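Local structure of DTDP-4-dehydrorhamnose reductase, rfbD ortholog (Clostridium acetobutylicum, 1VL0) at residues Arg264-Met267 with Leu268-Thr272; Ile275-Glu278 with Trp279-Leu283; Glu210-Tyr213 with Gly214-Cys218. The protein probably catalyses the NADPH- or NADH-dependent reduction of dTDP-6-deoxy-L-lyxo-4-hexulose to dTDP-L-rhamnose, within the dTDP-L-rhamnose pathway. All coordinates share one frame; numbering follows the deposited sequence.

How the contacts relate
Contacts 1 and 3 are buried neighbours, with centres about 9 Å apart, and both reach the second subunit; contact 2 lies at the start of helix 279-290, partly open to solvent and touched by no other chain of the assembly. Contact 1 builds the short helix 266-270 and contact 3 leads from helix 197-210 into strand 214-217; Thr272 OG1 and Glu210 OE1, 2.6 Å apart, join the two. Contact 2 packs on contact 3, with Thr276 CG2 3.8 Å from Cys218 SG. The chemistry follows the setting: a direct ion pair beside an aromatic packing in contact 1, largely water-relayed charge in contact 2, and an amide against a ring edge in contact 3.

Contact 1 (Arg264-Met267 with Leu268-Thr272); sequences RNYM and LELTT
Arg264 and Glu269 form the salt bridge of this turn. The arginine grips one carboxylate oxygen side-on with two nitrogens: NE lies 3.0 Å and NH2 2.8 Å from Glu269 OE1, which lies near the guanidinium plane. Both donors come from the syn side of OE1, NE well tilted from the carboxylate plane, and neither bond is straight (138° and 143°). The Arg264 chain, extended from CG to NE, carries the guanidinium forward to Glu269. The other oxygen, Glu269 OE2, is 2.6 Å from water 1, which accepts from Asn265 N, so the carboxylate is tied to the backbone before the helix as well.

Aromatic packing lies beside the ion pair. Leu270 CD1 sits over the face of the Tyr266 ring in a CH-pi contact, 3.9 Å from the centroid and close to the ring normal, while Leu270 CD2 reaches CE1 and CZ. Glu269 OE1 meets the ring edge, 3.6 Å from Tyr266 CD1, with carboxylate and ring planes perpendicular. Tyr266 CG stands anti to the backbone N (chi1 -160°), which brings one ring face to Leu270.

Backbone bonds wind the turn: Glu269 N donates to Asn265 O (3.1 Å) and Leu270 N to Tyr266 O (2.8 Å). Asn265, the N-cap residue, is also the centre of an inverse gamma turn. Thr271 OG1 donates to Met267 O at the helix end, through a contact so short that its exact length is doubtful, and takes a bond from Asn212 ND2.

The short helix is wedged between strand 214-217, where Met267 (a selenomethionine) and Leu268 pack on Phe216, and the second subunit, whose Asp84 bonds Tyr266 OH and whose Tyr87 packs on Leu270.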
loop_
_atom_site.group_PDB
_atom_site.type_symbol
_atom_site.label_atom_id
_atom_site.label_comp_id
_atom_site.label_asym_id
_atom_site.label_seq_id
_atom_site.Cartn_x
_atom_site.Cartn_y
_atom_site.Cartn_z
ATOM N N ARG A 264 16.558 11.700 9.056
ATOM C CA ARG A 264 16.041 12.269 10.266
ATOM C C ARG A 264 15.239 11.170 10.976
ATOM O O ARG A 264 14.447 10.472 10.343
ATOM C CB ARG A 264 15.148 13.435 9.931
ATOM C CG ARG A 264 14.680 14.204 11.112
ATOM C CD ARG A 264 13.976 15.472 10.762
ATOM N NE ARG A 264 13.424 16.086 11.971
ATOM C CZ ARG A 264 12.690 17.192 12.015
ATOM N NH1 ARG A 264 12.427 17.845 10.923
ATOM N NH2 ARG A 264 12.216 17.637 13.170
ATOM N N ASN A 265 15.417 11.047 12.285
ATOM C CA ASN A 265 14.660 10.134 13.089
ATOM C C ASN A 265 13.360 10.821 13.507
ATOM O O ASN A 265 13.029 10.930 14.725
ATOM C CB ASN A 265 15.431 9.716 14.358
ATOM C CG ASN A 265 16.626 8.780 14.114
ATOM O OD1 ASN A 265 17.124 8.576 13.008
ATOM N ND2 ASN A 265 17.120 8.256 15.185
ATOM N N TYR A 266 12.556 11.188 12.510
ATOM C CA TYR A 266 11.345 12.038 12.694
ATOM C C TYR A 266 10.206 11.339 13.423
ATOM O O TYR A 266 9.563 11.884 14.306
ATOM C CB TYR A 266 10.896 12.530 11.340
ATOM C CG TYR A 266 10.007 13.743 11.341
ATOM C CD1 TYR A 266 10.164 14.768 12.242
ATOM C CD2 TYR A 266 8.984 13.855 10.395
ATOM C CE1 TYR A 266 9.308 15.889 12.212
ATOM C CE2 TYR A 266 8.151 14.915 10.357
ATOM C CZ TYR A 266 8.320 15.951 11.266
ATOM O OH TYR A 266 7.460 17.023 11.172
HETATM N N MSE A 267 9.987 10.087 13.105
HETATM C CA MSE A 267 8.902 9.344 13.783
HETATM C C MSE A 267 9.179 9.139 15.238
HETATM O O MSE A 267 8.251 9.137 16.069
HETATM C CB MSE A 267 8.682 7.995 13.099
HETATM C CG MSE A 267 7.935 8.128 11.791
HETATM SE SE MSE A 267 6.003 8.382 12.151
HETATM C CE MSE A 267 5.603 6.659 12.979
ATOM N N LEU A 268 10.444 8.935 15.582
ATOM C CA LEU A 268 10.822 8.906 16.995
ATOM C C LEU A 268 10.585 10.235 17.693
ATOM O O LEU A 268 9.974 10.286 18.779
ATOM C CB LEU A 268 12.261 8.452 17.154
ATOM C CG LEU A 268 12.502 6.957 16.922
ATOM C CD1 LEU A 268 14.004 6.670 17.002
ATOM C CD2 LEU A 268 11.741 6.072 17.917
ATOM N N GLU A 269 11.015 11.314 17.049
ATOM C CA GLU A 269 10.790 12.670 17.555
ATOM C C GLU A 269 9.309 12.998 17.746
ATOM O O GLU A 269 8.927 13.639 18.702
ATOM C CB GLU A 269 11.385 13.689 16.593
ATOM C CG GLU A 269 12.901 13.690 16.511
ATOM C CD GLU A 269 13.429 14.633 15.386
ATOM O OE1 GLU A 269 12.640 15.334 14.762
ATOM O OE2 GLU A 269 14.647 14.671 15.116
ATOM N N LEU A 270 8.476 12.550 16.817
ATOM C CA LEU A 270 7.052 12.837 16.854
ATOM C C LEU A 270 6.270 11.914 17.796
ATOM O O LEU A 270 5.093 12.167 18.022
ATOM C CB LEU A 270 6.452 12.684 15.452
ATOM C CG LEU A 270 6.854 13.609 14.301
ATOM C CD1 LEU A 270 6.210 13.087 13.031
ATOM C CD2 LEU A 270 6.442 15.018 14.589
ATOM N N THR A 271 6.882 10.826 18.262
ATOM C CA THR A 271 6.187 9.851 19.093
ATOM C C THR A 271 6.817 9.744 20.473
ATOM O O THR A 271 6.612 10.643 21.283
ATOM C CB THR A 271 6.026 8.492 18.400
ATOM O OG1 THR A 271 7.282 7.952 18.036
ATOM C CG2 THR A 271 5.286 8.621 17.024
ATOM N N THR A 272 7.621 8.713 20.750
ATOM C CA THR A 272 8.093 8.469 22.102
ATOM C C THR A 272 9.542 8.843 22.336
ATOM O O THR A 272 10.095 8.478 23.356
ATOM C CB THR A 272 7.891 6.990 22.466
ATOM O OG1 THR A 272 8.409 6.174 21.411
ATOM C CG2 THR A 272 6.392 6.635 22.531
HETATM O O HOH W 1 16.484 13.135 14.239
#

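Contact 2 (Ile275-Glu278 with Trp279-Leu283); sequences ITRE and WKESL
Arg277 and Glu281 pass each other at about a right angle, meeting through the aliphatic part of the arginine: Arg277 CD lies 3.7 Å from Glu281 OE2. Their charged ends stay apart, Arg277 NH1 being 4.7 Å from OE2, and water 2 spans the gap, accepting from NH1 and donating to OE2 (2.7 Å). Ser282 CA sits over one face of the guanidinium, offset toward its rim. In the backbone, Ser282 N makes a nearly straight bond to Glu278 O (3.3 Å, 167°), the first full helical turn after the N-cap residue Glu278.

Glu281, three residues past the N-cap, stretches back with CG anti to its backbone N (chi1 -176°) and reaches water 4, which accepts from Glu278 N (2.9 Å) and donates to Glu281 OE1. The exchange resembles one half of a capping box, relayed by water. Farther out, Arg277 NH2 forms salt bridges with Glu285 and Asp199, and Asp199 also bonds Ser282 OG.

Arg277 is thus anchored by direct ion pairs to Glu285 and Asp199, while Glu281 serves it through solvent; the negative carboxylates of Glu278 and Glu281 at the helix start probably interact favourably with the helix dipole.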
loop_
_atom_site.group_PDB
_atom_site.type_symbol
_atom_site.label_atom_id
_atom_site.label_comp_id
_atom_site.label_asym_id
_atom_site.label_seq_id
_atom_site.Cartn_x
_atom_site.Cartn_y
_atom_site.Cartn_z
ATOM N N ILE A 275 15.872 8.470 21.160
ATOM C CA ILE A 275 16.844 8.072 22.156
ATOM C C ILE A 275 18.229 7.783 21.636
ATOM O O ILE A 275 19.071 7.397 22.402
ATOM C CB ILE A 275 16.313 6.858 22.936
ATOM C CG1 ILE A 275 16.068 5.642 22.020
ATOM C CG2 ILE A 275 15.028 7.242 23.676
ATOM C CD1 ILE A 275 16.060 4.340 22.765
ATOM N N THR A 276 18.488 7.930 20.335
ATOM C CA THR A 276 19.840 7.705 19.828
ATOM C C THR A 276 20.775 8.789 20.337
ATOM O O THR A 276 20.353 9.861 20.719
ATOM C CB THR A 276 19.936 7.661 18.296
ATOM O OG1 THR A 276 19.442 8.887 17.717
ATOM C CG2 THR A 276 19.080 6.574 17.733
ATOM N N ARG A 277 22.063 8.488 20.329
ATOM C CA ARG A 277 23.041 9.429 20.800
ATOM C C ARG A 277 23.744 10.062 19.629
ATOM O O ARG A 277 23.668 9.594 18.493
ATOM C CB ARG A 277 24.076 8.728 21.693
ATOM C CG ARG A 277 23.501 8.178 22.963
ATOM C CD ARG A 277 24.396 7.237 23.653
ATOM N NE ARG A 277 24.629 6.053 22.843
ATOM C CZ ARG A 277 25.401 5.051 23.183
ATOM N NH1 ARG A 277 26.056 5.069 24.330
ATOM N NH2 ARG A 277 25.505 4.017 22.377
ATOM N N GLU A 278 24.431 11.143 19.928
ATOM C CA GLU A 278 25.308 11.815 18.958
ATOM C C GLU A 278 26.341 10.798 18.476
ATOM O O GLU A 278 26.874 10.013 19.266
ATOM C CB GLU A 278 26.027 12.987 19.644
ATOM C CG GLU A 278 25.160 14.184 19.981
ATOM C CD GLU A 278 24.701 14.939 18.752
ATOM O OE1 GLU A 278 25.402 14.893 17.686
ATOM O OE2 GLU A 278 23.622 15.575 18.869
ATOM N N TRP A 279 26.656 10.856 17.181
ATOM C CA TRP A 279 27.420 9.814 16.570
ATOM C C TRP A 279 28.795 9.662 17.204
ATOM O O TRP A 279 29.264 8.571 17.416
ATOM C CB TRP A 279 27.477 10.032 15.062
ATOM C CG TRP A 279 28.317 11.139 14.521
ATOM C CD1 TRP A 279 27.908 12.405 14.201
ATOM C CD2 TRP A 279 29.699 11.061 14.148
ATOM N NE1 TRP A 279 28.949 13.119 13.662
ATOM C CE2 TRP A 279 30.067 12.331 13.624
ATOM C CE3 TRP A 279 30.678 10.060 14.225
ATOM C CZ2 TRP A 279 31.366 12.616 13.180
ATOM C CZ3 TRP A 279 31.927 10.318 13.785
ATOM C CH2 TRP A 279 32.276 11.609 13.242
ATOM N N LYS A 280 29.412 10.755 17.600
ATOM C CA LYS A 280 30.766 10.671 18.195
ATOM C C LYS A 280 30.787 9.984 19.547
ATOM O O LYS A 280 31.746 9.307 19.904
ATOM C CB LYS A 280 31.362 12.064 18.310
ATOM C CG LYS A 280 31.831 12.603 16.951
ATOM C CD LYS A 280 32.432 13.949 17.110
ATOM C CE LYS A 280 32.914 14.499 15.769
ATOM N NZ LYS A 280 33.469 15.859 15.992
ATOM N N GLU A 281 29.709 10.140 20.298
ATOM C CA GLU A 281 29.575 9.479 21.591
ATOM C C GLU A 281 29.432 7.951 21.450
ATOM O O GLU A 281 30.039 7.191 22.184
ATOM C CB GLU A 281 28.369 10.070 22.309
ATOM C CG GLU A 281 28.127 9.570 23.717
ATOM C CD GLU A 281 26.883 10.188 24.385
ATOM O OE1 GLU A 281 26.315 11.171 23.842
ATOM O OE2 GLU A 281 26.465 9.659 25.448
ATOM N N SER A 282 28.569 7.517 20.528
ATOM C CA SER A 282 28.375 6.145 20.242
ATOM C C SER A 282 29.666 5.509 19.752
ATOM O O SER A 282 30.011 4.376 20.109
ATOM C CB SER A 282 27.274 5.992 19.186
ATOM O OG SER A 282 26.024 6.328 19.738
ATOM N N LEU A 283 30.363 6.241 18.902
ATOM C CA LEU A 283 31.569 5.756 18.264
ATOM C C LEU A 283 32.683 5.595 19.315
ATOM O O LEU A 283 33.338 4.505 19.403
ATOM C CB LEU A 283 31.976 6.719 17.143
ATOM C CG LEU A 283 33.278 6.286 16.472
ATOM C CD1 LEU A 283 33.224 4.805 15.895
ATOM C CD2 LEU A 283 33.720 7.283 15.459
HETATM O O HOH W 2 26.610 7.153 26.416
HETATM O O HOH W 3 28.592 13.581 17.582
HETATM O O HOH W 4 24.239 12.057 22.713
#

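Contact 3 (Glu210-Tyr213 with Gly214-Cys218); sequences EKNY and GTFHC
Asn212 and Phe216 carry this contact, the ring pushing its far end into the elbow that Asn212 makes. The backbone oxygen comes in at the ring edge, near its plane: Asn212 O is 3.0 Å from Phe216 CE1 and 3.1 Å from CZ, a close polar approach to aromatic C-H groups. The amide touches the same end of the ring, with Asn212 CG 3.6 Å from Phe216 CZ and ND2 3.8 Å from CE2. Amide and ring planes stand 76° apart, so the two flat groups do not stack. Asn212 CG lies anti to the backbone N (chi1 -167°), which swings the amide across toward the phenyl ring.

Polar bonds fix that amide from both ends. Asn212 ND2 bonds Thr271 OG1 and, more weakly, donates to Glu210 OE1 (3.4 Å), and Lys95 of the second subunit bonds both Asn212 OD1 and Tyr213 O. The buried amide is therefore part of the subunit interface. Tyr213 OH is bonded by Lys154, and its ring meets that of Tyr156.

The backbone turns sharply here. Lys211 leaves the helix with positive phi in a Schellman motif, and a weak bond from Tyr213 N to Lys211 O (3.2 Å) follows. Gly214 then adopts a backbone conformation open mainly to glycine.

Beyond it, Gly214 and Phe216 pair with strand 155-164, while Phe216 is packed against Val207 of helix 197-210. This is the second half of a beta-alpha-beta crossover: helix 197-210, entered from strand 191-196, returns the chain to a parallel strand, as expected of the Rossmann-like fold of extended short-chain dehydrogenases.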
loop_
_atom_site.group_PDB
_atom_site.type_symbol
_atom_site.label_atom_id
_atom_site.label_comp_id
_atom_site.label_asym_id
_atom_site.label_seq_id
_atom_site.Cartn_x
_atom_site.Cartn_y
_atom_site.Cartn_z
ATOM N N GLU A 210 6.512 -0.611 23.202
ATOM C CA GLU A 210 5.423 0.367 23.135
ATOM C C GLU A 210 4.259 -0.034 22.229
ATOM O O GLU A 210 3.213 0.620 22.242
ATOM C CB GLU A 210 5.983 1.715 22.609
ATOM C CG GLU A 210 7.038 2.304 23.538
ATOM C CD GLU A 210 7.816 3.450 22.957
ATOM O OE1 GLU A 210 7.780 3.688 21.721
ATOM O OE2 GLU A 210 8.505 4.103 23.769
ATOM N N LYS A 211 4.474 -1.057 21.411
ATOM C CA LYS A 211 3.627 -1.357 20.230
ATOM C C LYS A 211 3.421 -0.142 19.317
ATOM O O LYS A 211 2.314 0.165 18.884
ATOM C CB LYS A 211 2.334 -1.998 20.683
ATOM C CG LYS A 211 2.607 -3.388 21.261
ATOM C CD LYS A 211 1.359 -4.221 21.311
ATOM C CE LYS A 211 1.516 -5.458 22.190
ATOM N NZ LYS A 211 2.555 -6.389 21.720
ATOM N N ASN A 212 4.544 0.534 19.048
ATOM C CA ASN A 212 4.608 1.782 18.278
ATOM C C ASN A 212 4.912 1.358 16.847
ATOM O O ASN A 212 6.020 1.386 16.398
ATOM C CB ASN A 212 5.686 2.662 18.869
ATOM C CG ASN A 212 5.639 4.113 18.356
ATOM O OD1 ASN A 212 4.729 4.529 17.595
ATOM N ND2 ASN A 212 6.644 4.882 18.768
ATOM N N TYR A 213 3.875 0.888 16.156
ATOM C CA TYR A 213 4.023 0.267 14.838
ATOM C C TYR A 213 4.267 1.322 13.791
ATOM O O TYR A 213 3.901 2.497 13.968
ATOM C CB TYR A 213 2.762 -0.499 14.469
ATOM C CG TYR A 213 2.468 -1.664 15.360
ATOM C CD1 TYR A 213 3.221 -2.795 15.302
ATOM C CD2 TYR A 213 1.405 -1.648 16.224
ATOM C CE1 TYR A 213 2.925 -3.898 16.144
ATOM C CE2 TYR A 213 1.103 -2.778 17.070
ATOM C CZ TYR A 213 1.884 -3.873 17.010
ATOM O OH TYR A 213 1.636 -5.006 17.809
ATOM N N GLY A 214 4.858 0.905 12.687
ATOM C CA GLY A 214 5.065 1.806 11.579
ATOM C C GLY A 214 6.473 1.754 11.045
ATOM O O GLY A 214 7.218 0.834 11.321
ATOM N N THR A 215 6.830 2.785 10.303
ATOM C CA THR A 215 8.128 2.910 9.722
ATOM C C THR A 215 8.933 3.985 10.432
ATOM O O THR A 215 8.468 5.116 10.549
ATOM C CB THR A 215 7.979 3.230 8.219
ATOM O OG1 THR A 215 7.333 2.114 7.564
ATOM C CG2 THR A 215 9.330 3.394 7.517
ATOM N N PHE A 216 10.141 3.615 10.867
ATOM C CA PHE A 216 11.030 4.515 11.604
ATOM C C PHE A 216 12.394 4.585 10.944
ATOM O O PHE A 216 12.936 3.575 10.593
ATOM C CB PHE A 216 11.244 4.027 13.038
ATOM C CG PHE A 216 9.965 3.957 13.836
ATOM C CD1 PHE A 216 9.114 2.866 13.704
ATOM C CD2 PHE A 216 9.573 5.020 14.642
ATOM C CE1 PHE A 216 7.850 2.802 14.470
ATOM C CE2 PHE A 216 8.354 4.956 15.366
ATOM C CZ PHE A 216 7.508 3.880 15.243
ATOM N N HIS A 217 12.962 5.770 10.890
ATOM C CA HIS A 217 14.395 5.962 10.692
ATOM C C HIS A 217 15.123 5.895 12.027
ATOM O O HIS A 217 14.648 6.386 13.055
ATOM C CB HIS A 217 14.638 7.336 10.052
ATOM C CG HIS A 217 14.159 7.423 8.644
ATOM N ND1 HIS A 217 14.133 8.610 7.931
ATOM C CD2 HIS A 217 13.636 6.475 7.828
ATOM C CE1 HIS A 217 13.679 8.360 6.715
ATOM N NE2 HIS A 217 13.352 7.086 6.633
ATOM N N CYS A 218 16.272 5.220 12.028
ATOM C CA CYS A 218 17.085 5.069 13.222
ATOM C C CYS A 218 18.564 5.059 12.883
ATOM O O CYS A 218 19.162 3.985 12.683
ATOM C CB CYS A 218 16.727 3.787 13.973
ATOM S SG CYS A 218 17.629 3.779 15.526
#